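Local atomic coordinates of nucleoporin nup120 (Schizosaccharomyces pombe, PDB entry 4GQ2), a protein that serves as a structural component of the nuclear pore complex, in which nucleoporins act both as structural parts and as docking partners for transiently associated nuclear transport factors. Residues 697-700 with 701-705; 88-91 with 92-96; 302-306 with 307-311. One frame throughout, in Å; residues are numbered along the deposited sequence.

Interaction 1 (697-700 with 701-705); sequences IFLL and SLITS
Leu699 and Ile703, one helical turn apart, meet through their side chains: the end of Ile703, CD1, comes 4.4 Å from the branching carbon CG of Leu699. The isoleucine's longer branch runs back along the helix because CG1 lies anti to the carbonyl carbon (chi1 -70°), which carries CG1 to 3.3 Å from the backbone O of Leu699. Ile703 CD1 also reaches Leu700 CD1, at 4.3 Å, and thus touches two side chains of the preceding turn. Beneath this apolar contact the main chain keeps its i to i+4 pattern. Ile703 N gives a straight bond to Leu699 O, while Ser701 N and Leu702 N bond to the carbonyls of Ile697 and Phe698.

Round the helix the side chains face different neighbours. Ser701 sends its OG to the carbonyl of Leu616 and lies against Phe619 and Tyr620 of helix 612-624, whereas Ile697 and Leu700 pack on helix 719-739, and Phe698 and Leu699 on helix 571-585. At the end of the helix Thr704 N still bonds to Leu700 O at 3.1 Å, and the threonine's OG1 lies 3.2 Å from Leu700 O, with the methyl CG2 also close to it. One residue further, Ser705 OG reaches back to Ser701 O at 2.8 Å, almost in line with the carbonyl, giving that oxygen a side-chain donor in the last turn. The arrangement is that of the C-terminal turn of the long helix 672-703, buried here among neighbouring helices in the helical domain of Nup120.

Interaction 2 (88-91 with 92-96); sequences DVSL and NSKKE
Lys94 folds back toward Ser90 and Asp88, and its side chain can be followed along that return path. CB and the two carbons after it carry the chain through bends at chi2 (94°) and chi3 (106°), which turn its far half toward the preceding residues. CE then arrives alongside Ser90, 3.8 Å from OG and 4.1 Å from CB. At the tip, NZ stops 4.1 Å from Asp88 OD2: the two opposite charges approach from opposite directions but remain beyond salt-bridge distance, so any attraction is probably modest. The other carboxylate oxygen shapes the backbone. Asp88 OD1 accepts from Ser90 N at 2.8 Å, an Asx turn placed where strand 83-88 of the beta-propeller domain gives way to the loop leading to strand 101-106. CG anti to the backbone N (chi1 -177°) directs the carboxylate forward to that amide. Ser90 OG lies very close to the same OD1, too close for the bond to be trusted in detail, and is met by Thr73 N, while OD2 is held by Ser99 and Gln72. With an alanine here the carboxylate is gone, which would probably leave Ser90 N without its acceptor and the turn free to shift, and Ser99 and Gln72 without their partner.

Interaction 3 (302-306 with 307-311); sequences YPDNS and HGSFS
A chi1 of -72° sets Tyr302 CG anti to its carbonyl carbon, and a chi1 of -74° does the same for Ser311 OG, and with these torsions the phenol ring meets the hydroxyl of Ser311, two residues past the tyrosine's paired partner Ser309. Ser311 CB lies in the plane of the ring at its edge, 3.9 Å from Tyr302 CE1, while Ser311 OG approaches CE1 obliquely at 3.3 Å. The hydrogen bond of that hydroxyl goes to Lys330 O.

Between the backbones, Tyr302 and Ser309 form an antiparallel hydrogen-bonded pair: Tyr302 N to Ser309 O at 2.9 Å, and Ser309 N to Tyr302 O at 3.0 Å. Beyond it the chain reverses through residues 303-308, joining strands 297-302 and 309-317 of one propeller sheet as a beta hairpin. Asp304 turns its side chain inward over Gly308, with CG 3.3 Å from the glycine CA. His307, at the turn, hydrogen-bonds through NE2 to Glu341.

Two backbone bonds therefore fix the hairpin's end, whereas the Asp304 contact is by proximity rather than hydrogen bonding; a glycine at 308 is consistent with both the closeness of Tyr302 O, 3.0 Å from Gly308 CA, and its backbone angles, which would press a CB against the preceding carbonyl.

From the N terminus, interaction 2 comes first, at the end of strand 83-88, where the chain starts the loop to strand 101-106 within one propeller sheet. Its Val89 and Leu91 touch Phe673 on helix 672-703, so this turn ties the propeller to the helical part. Interaction 3 follows and closes a hairpin between neighbouring strands of another propeller sheet, its centre about 38 Å from that of interaction 2. Interaction 1 comes last, at the far end of helix 672-703, its centre about 48 Å from that of interaction 2 and 54 Å from that of interaction 3. The three lie in series, none enclosing or crossing another, and none touch; that one long helix links the surroundings of interactions 2 and 1.

Interaction 1 (697-700 with 701-705)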
loop_
_atom_site.group_PDB
_atom_site.type_symbol
_atom_site.label_atom_id
_atom_site.label_comp_id
_atom_site.label_asym_id
_atom_site.label_seq_id
_atom_site.Cartn_x
_atom_site.Cartn_y
_atom_site.Cartn_z
ATOM N N ILE A 697 -7.129 -12.540 -20.921
ATOM C CA ILE A 697 -8.325 -13.136 -20.320
ATOM C C ILE A 697 -9.585 -12.636 -21.023
ATOM O O ILE A 697 -10.446 -13.441 -21.381
ATOM C CB ILE A 697 -8.415 -12.882 -18.790
ATOM C CG1 ILE A 697 -7.302 -13.638 -18.056
ATOM C CG2 ILE A 697 -9.778 -13.298 -18.248
ATOM C CD1 ILE A 697 -7.128 -13.254 -16.598
ATOM N N PHE A 698 -9.687 -11.324 -21.245
ATOM C CA PHE A 698 -10.865 -10.765 -21.931
ATOM C C PHE A 698 -10.995 -11.373 -23.327
ATOM O O PHE A 698 -12.093 -11.725 -23.775
ATOM C CB PHE A 698 -10.781 -9.241 -22.080
ATOM C CG PHE A 698 -10.746 -8.479 -20.784
ATOM C CD1 PHE A 698 -10.969 -9.102 -19.564
ATOM C CD2 PHE A 698 -10.522 -7.101 -20.800
ATOM C CE1 PHE A 698 -10.923 -8.375 -18.380
ATOM C CE2 PHE A 698 -10.490 -6.370 -19.624
ATOM C CZ PHE A 698 -10.687 -7.010 -18.411
ATOM N N LEU A 699 -9.856 -11.486 -24.006
ATOM C CA LEU A 699 -9.797 -12.007 -25.363
ATOM C C LEU A 699 -10.239 -13.472 -25.426
ATOM O O LEU A 699 -11.116 -13.827 -26.218
ATOM C CB LEU A 699 -8.383 -11.837 -25.915
ATOM C CG LEU A 699 -8.185 -11.666 -27.420
ATOM C CD1 LEU A 699 -9.003 -10.504 -27.962
ATOM C CD2 LEU A 699 -6.707 -11.459 -27.693
ATOM N N LEU A 700 -9.652 -14.302 -24.568
ATOM C CA LEU A 700 -10.019 -15.716 -24.458
ATOM C C LEU A 700 -11.499 -15.910 -24.132
ATOM O O LEU A 700 -12.167 -16.760 -24.721
ATOM C CB LEU A 700 -9.129 -16.419 -23.424
ATOM C CG LEU A 700 -7.898 -17.189 -23.923
ATOM C CD1 LEU A 700 -7.459 -16.811 -25.335
ATOM C CD2 LEU A 700 -6.739 -17.072 -22.941
ATOM N N SER A 701 -12.007 -15.096 -23.211
ATOM C CA SER A 701 -13.419 -15.101 -22.846
ATOM C C SER A 701 -14.351 -14.728 -24.002
ATOM O O SER A 701 -15.455 -15.264 -24.110
ATOM C CB SER A 701 -13.651 -14.155 -21.663
ATOM O OG SER A 701 -15.029 -13.888 -21.491
ATOM N N LEU A 702 -13.922 -13.789 -24.840
ATOM C CA LEU A 702 -14.699 -13.389 -26.015
ATOM C C LEU A 702 -14.780 -14.543 -27.022
ATOM O O LEU A 702 -15.864 -14.915 -27.464
ATOM C CB LEU A 702 -14.074 -12.151 -26.673
ATOM C CG LEU A 702 -14.887 -11.416 -27.750
ATOM C CD1 LEU A 702 -14.528 -9.944 -27.759
ATOM C CD2 LEU A 702 -14.695 -12.011 -29.141
ATOM N N ILE A 703 -13.614 -15.089 -27.356
ATOM C CA ILE A 703 -13.442 -16.150 -28.337
ATOM C C ILE A 703 -14.295 -17.380 -28.029
ATOM O O ILE A 703 -15.003 -17.874 -28.904
ATOM C CB ILE A 703 -11.948 -16.560 -28.407
ATOM C CG1 ILE A 703 -11.112 -15.447 -29.039
ATOM C CG2 ILE A 703 -11.760 -17.876 -29.159
ATOM C CD1 ILE A 703 -9.621 -15.613 -28.816
ATOM N N THR A 704 -14.239 -17.855 -26.786
ATOM C CA THR A 704 -14.901 -19.105 -26.406
ATOM C C THR A 704 -16.409 -18.939 -26.217
ATOM O O THR A 704 -17.103 -19.895 -25.883
ATOM C CB THR A 704 -14.276 -19.747 -25.144
ATOM O OG1 THR A 704 -14.435 -18.867 -24.015
ATOM C CG2 THR A 704 -12.787 -20.052 -25.370
ATOM N N SER A 705 -16.909 -17.727 -26.432
ATOM C CA SER A 705 -18.345 -17.462 -26.366
ATOM C C SER A 705 -18.925 -17.211 -27.758
ATOM O O SER A 705 -20.123 -16.964 -27.906
ATOM C CB SER A 705 -18.618 -16.257 -25.466
ATOM O OG SER A 705 -17.981 -16.413 -24.210
#

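Interaction 2 (88-91 with 92-96)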
loop_
_atom_site.group_PDB
_atom_site.type_symbol
_atom_site.label_atom_id
_atom_site.label_comp_id
_atom_site.label_asym_id
_atom_site.label_seq_id
_atom_site.Cartn_x
_atom_site.Cartn_y
_atom_site.Cartn_z
ATOM N N ASP A 88 20.972 8.878 3.277
ATOM C CA ASP A 88 21.736 7.736 2.779
ATOM C C ASP A 88 20.962 7.065 1.640
ATOM O O ASP A 88 19.830 6.615 1.822
ATOM C CB ASP A 88 22.018 6.740 3.909
ATOM C CG ASP A 88 22.879 5.557 3.463
ATOM O OD1 ASP A 88 23.047 5.352 2.246
ATOM O OD2 ASP A 88 23.390 4.819 4.333
ATOM N N VAL A 89 21.576 7.004 0.462
ATOM C CA VAL A 89 20.917 6.434 -0.711
ATOM C C VAL A 89 21.684 5.235 -1.257
ATOM O O VAL A 89 21.539 4.885 -2.433
ATOM C CB VAL A 89 20.697 7.490 -1.820
ATOM C CG1 VAL A 89 19.784 8.604 -1.327
ATOM C CG2 VAL A 89 22.027 8.068 -2.295
ATOM N N SER A 90 22.488 4.608 -0.393
ATOM C CA SER A 90 23.300 3.443 -0.766
ATOM C C SER A 90 22.426 2.311 -1.276
ATOM O O SER A 90 21.410 1.992 -0.666
ATOM C CB SER A 90 24.107 2.929 0.427
ATOM O OG SER A 90 24.741 3.990 1.112
ATOM N N LEU A 91 22.838 1.712 -2.391
ATOM C CA LEU A 91 22.138 0.577 -3.000
ATOM C C LEU A 91 22.779 -0.757 -2.631
ATOM O O LEU A 91 22.095 -1.783 -2.572
ATOM C CB LEU A 91 22.090 0.730 -4.527
ATOM C CG LEU A 91 20.805 1.230 -5.204
ATOM C CD1 LEU A 91 19.983 2.108 -4.284
ATOM C CD2 LEU A 91 21.108 1.965 -6.504
ATOM N N ASN A 92 24.091 -0.733 -2.390
ATOM C CA ASN A 92 24.846 -1.928 -2.002
ATOM C C ASN A 92 24.577 -2.330 -0.561
ATOM O O ASN A 92 24.201 -1.497 0.267
ATOM C CB ASN A 92 26.349 -1.706 -2.192
ATOM C CG ASN A 92 26.747 -1.573 -3.650
ATOM O OD1 ASN A 92 26.293 -2.333 -4.510
ATOM N ND2 ASN A 92 27.607 -0.600 -3.936
ATOM N N SER A 93 24.758 -3.611 -0.268
ATOM C CA SER A 93 24.659 -4.092 1.107
ATOM C C SER A 93 25.946 -3.773 1.861
ATOM O O SER A 93 27.038 -3.832 1.288
ATOM C CB SER A 93 24.361 -5.598 1.151
ATOM O OG SER A 93 25.077 -6.312 0.157
ATOM N N LYS A 94 25.816 -3.415 3.134
ATOM C CA LYS A 94 26.984 -3.182 3.976
ATOM C C LYS A 94 27.118 -4.228 5.079
ATOM O O LYS A 94 26.266 -5.104 5.231
ATOM C CB LYS A 94 26.963 -1.765 4.566
ATOM C CG LYS A 94 27.804 -0.758 3.790
ATOM C CD LYS A 94 26.998 0.012 2.749
ATOM C CE LYS A 94 26.729 1.449 3.179
ATOM N NZ LYS A 94 25.904 1.562 4.415
ATOM N N LYS A 95 28.217 -4.139 5.822
ATOM C CA LYS A 95 28.399 -4.896 7.051
ATOM C C LYS A 95 27.876 -4.068 8.227
ATOM O O LYS A 95 28.313 -4.253 9.366
ATOM C CB LYS A 95 29.886 -5.191 7.276
ATOM C CG LYS A 95 30.450 -6.377 6.511
ATOM C CD LYS A 95 31.873 -6.673 6.970
ATOM C CE LYS A 95 32.423 -7.954 6.357
ATOM N NZ LYS A 95 32.811 -7.797 4.927
ATOM N N GLU A 96 26.940 -3.159 7.948
ATOM C CA GLU A 96 26.594 -2.097 8.899
ATOM C C GLU A 96 25.109 -2.059 9.289
ATOM O O GLU A 96 24.267 -2.580 8.559
ATOM C CB GLU A 96 27.039 -0.735 8.345
ATOM C CG GLU A 96 28.535 -0.633 8.062
ATOM C CD GLU A 96 29.072 0.785 8.161
ATOM O OE1 GLU A 96 28.761 1.477 9.156
ATOM O OE2 GLU A 96 29.823 1.204 7.251
#

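Interaction 3 (302-306 with 307-311)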
loop_
_atom_site.group_PDB
_atom_site.type_symbol
_atom_site.label_atom_id
_atom_site.label_comp_id
_atom_site.label_asym_id
_atom_site.label_seq_id
_atom_site.Cartn_x
_atom_site.Cartn_y
_atom_site.Cartn_z
ATOM N N TYR A 302 30.131 22.736 -25.462
ATOM C CA TYR A 302 30.127 23.942 -26.285
ATOM C C TYR A 302 28.687 24.335 -26.593
ATOM O O TYR A 302 27.991 23.606 -27.306
ATOM C CB TYR A 302 30.833 23.697 -27.619
ATOM C CG TYR A 302 32.337 23.554 -27.568
ATOM C CD1 TYR A 302 32.928 22.325 -27.270
ATOM C CD2 TYR A 302 33.173 24.636 -27.868
ATOM C CE1 TYR A 302 34.306 22.180 -27.243
ATOM C CE2 TYR A 302 34.554 24.499 -27.848
ATOM C CZ TYR A 302 35.113 23.269 -27.535
ATOM O OH TYR A 302 36.481 23.114 -27.509
ATOM N N PRO A 303 28.232 25.480 -26.059
ATOM C CA PRO A 303 26.915 26.009 -26.425
ATOM C C PRO A 303 26.820 26.360 -27.913
ATOM O O PRO A 303 27.823 26.729 -28.531
ATOM C CB PRO A 303 26.795 27.274 -25.573
ATOM C CG PRO A 303 27.688 27.023 -24.403
ATOM C CD PRO A 303 28.840 26.224 -24.941
ATOM N N ASP A 304 25.618 26.223 -28.470
ATOM C CA ASP A 304 25.336 26.514 -29.876
ATOM C C ASP A 304 24.092 27.363 -29.972
ATOM O O ASP A 304 23.609 27.902 -28.976
ATOM C CB ASP A 304 25.025 25.223 -30.642
ATOM C CG ASP A 304 26.257 24.486 -31.097
ATOM O OD1 ASP A 304 27.380 24.887 -30.740
ATOM O OD2 ASP A 304 26.085 23.478 -31.812
ATOM N N ASN A 305 23.569 27.454 -31.192
ATOM C CA ASN A 305 22.224 27.943 -31.428
ATOM C C ASN A 305 21.215 26.827 -31.187
ATOM O O ASN A 305 20.068 27.094 -30.828
ATOM C CB ASN A 305 22.093 28.470 -32.856
ATOM C CG ASN A 305 23.001 29.655 -33.125
ATOM O OD1 ASN A 305 23.969 29.549 -33.880
ATOM N ND2 ASN A 305 22.700 30.788 -32.497
ATOM N N SER A 306 21.655 25.580 -31.374
ATOM C CA SER A 306 20.782 24.408 -31.246
ATOM C C SER A 306 21.363 23.298 -30.363
ATOM O O SER A 306 21.765 22.239 -30.854
ATOM C CB SER A 306 20.435 23.850 -32.629
ATOM O OG SER A 306 21.592 23.350 -33.273
ATOM N N HIS A 307 21.407 23.561 -29.057
ATOM C CA HIS A 307 21.743 22.557 -28.023
ATOM C C HIS A 307 23.206 22.257 -27.808
ATOM O O HIS A 307 23.578 21.685 -26.782
ATOM C CB HIS A 307 20.924 21.269 -28.190
ATOM C CG HIS A 307 19.432 21.503 -28.229
ATOM N ND1 HIS A 307 18.805 22.334 -27.370
ATOM C CD2 HIS A 307 18.447 20.992 -29.069
ATOM C CE1 HIS A 307 17.488 22.355 -27.648
ATOM N NE2 HIS A 307 17.268 21.531 -28.684
ATOM N N GLY A 308 24.053 22.646 -28.756
ATOM C CA GLY A 308 25.495 22.545 -28.564
ATOM C C GLY A 308 26.126 21.245 -29.026
ATOM O O GLY A 308 25.550 20.508 -29.826
ATOM N N SER A 309 27.325 20.980 -28.517
ATOM C CA SER A 309 28.081 19.778 -28.847
ATOM C C SER A 309 29.056 19.486 -27.717
ATOM O O SER A 309 29.213 20.297 -26.807
ATOM C CB SER A 309 28.832 19.951 -30.174
ATOM O OG SER A 309 29.684 21.086 -30.147
ATOM N N PHE A 310 29.709 18.331 -27.776
ATOM C CA PHE A 310 30.596 17.904 -26.702
ATOM C C PHE A 310 31.958 17.453 -27.221
ATOM O O PHE A 310 32.059 16.883 -28.307
ATOM C CB PHE A 310 29.954 16.768 -25.904
ATOM C CG PHE A 310 28.752 17.183 -25.097
ATOM C CD1 PHE A 310 27.477 17.152 -25.654
ATOM C CD2 PHE A 310 28.893 17.582 -23.772
ATOM C CE1 PHE A 310 26.369 17.527 -24.912
ATOM C CE2 PHE A 310 27.789 17.955 -23.020
ATOM C CZ PHE A 310 26.526 17.926 -23.592
ATOM N N SER A 311 32.998 17.706 -26.431
ATOM C CA SER A 311 34.350 17.252 -26.744
ATOM C C SER A 311 34.887 16.315 -25.669
ATOM O O SER A 311 34.513 16.422 -24.503
ATOM C CB SER A 311 35.295 18.444 -26.900
ATOM O OG SER A 311 35.060 19.126 -28.115
#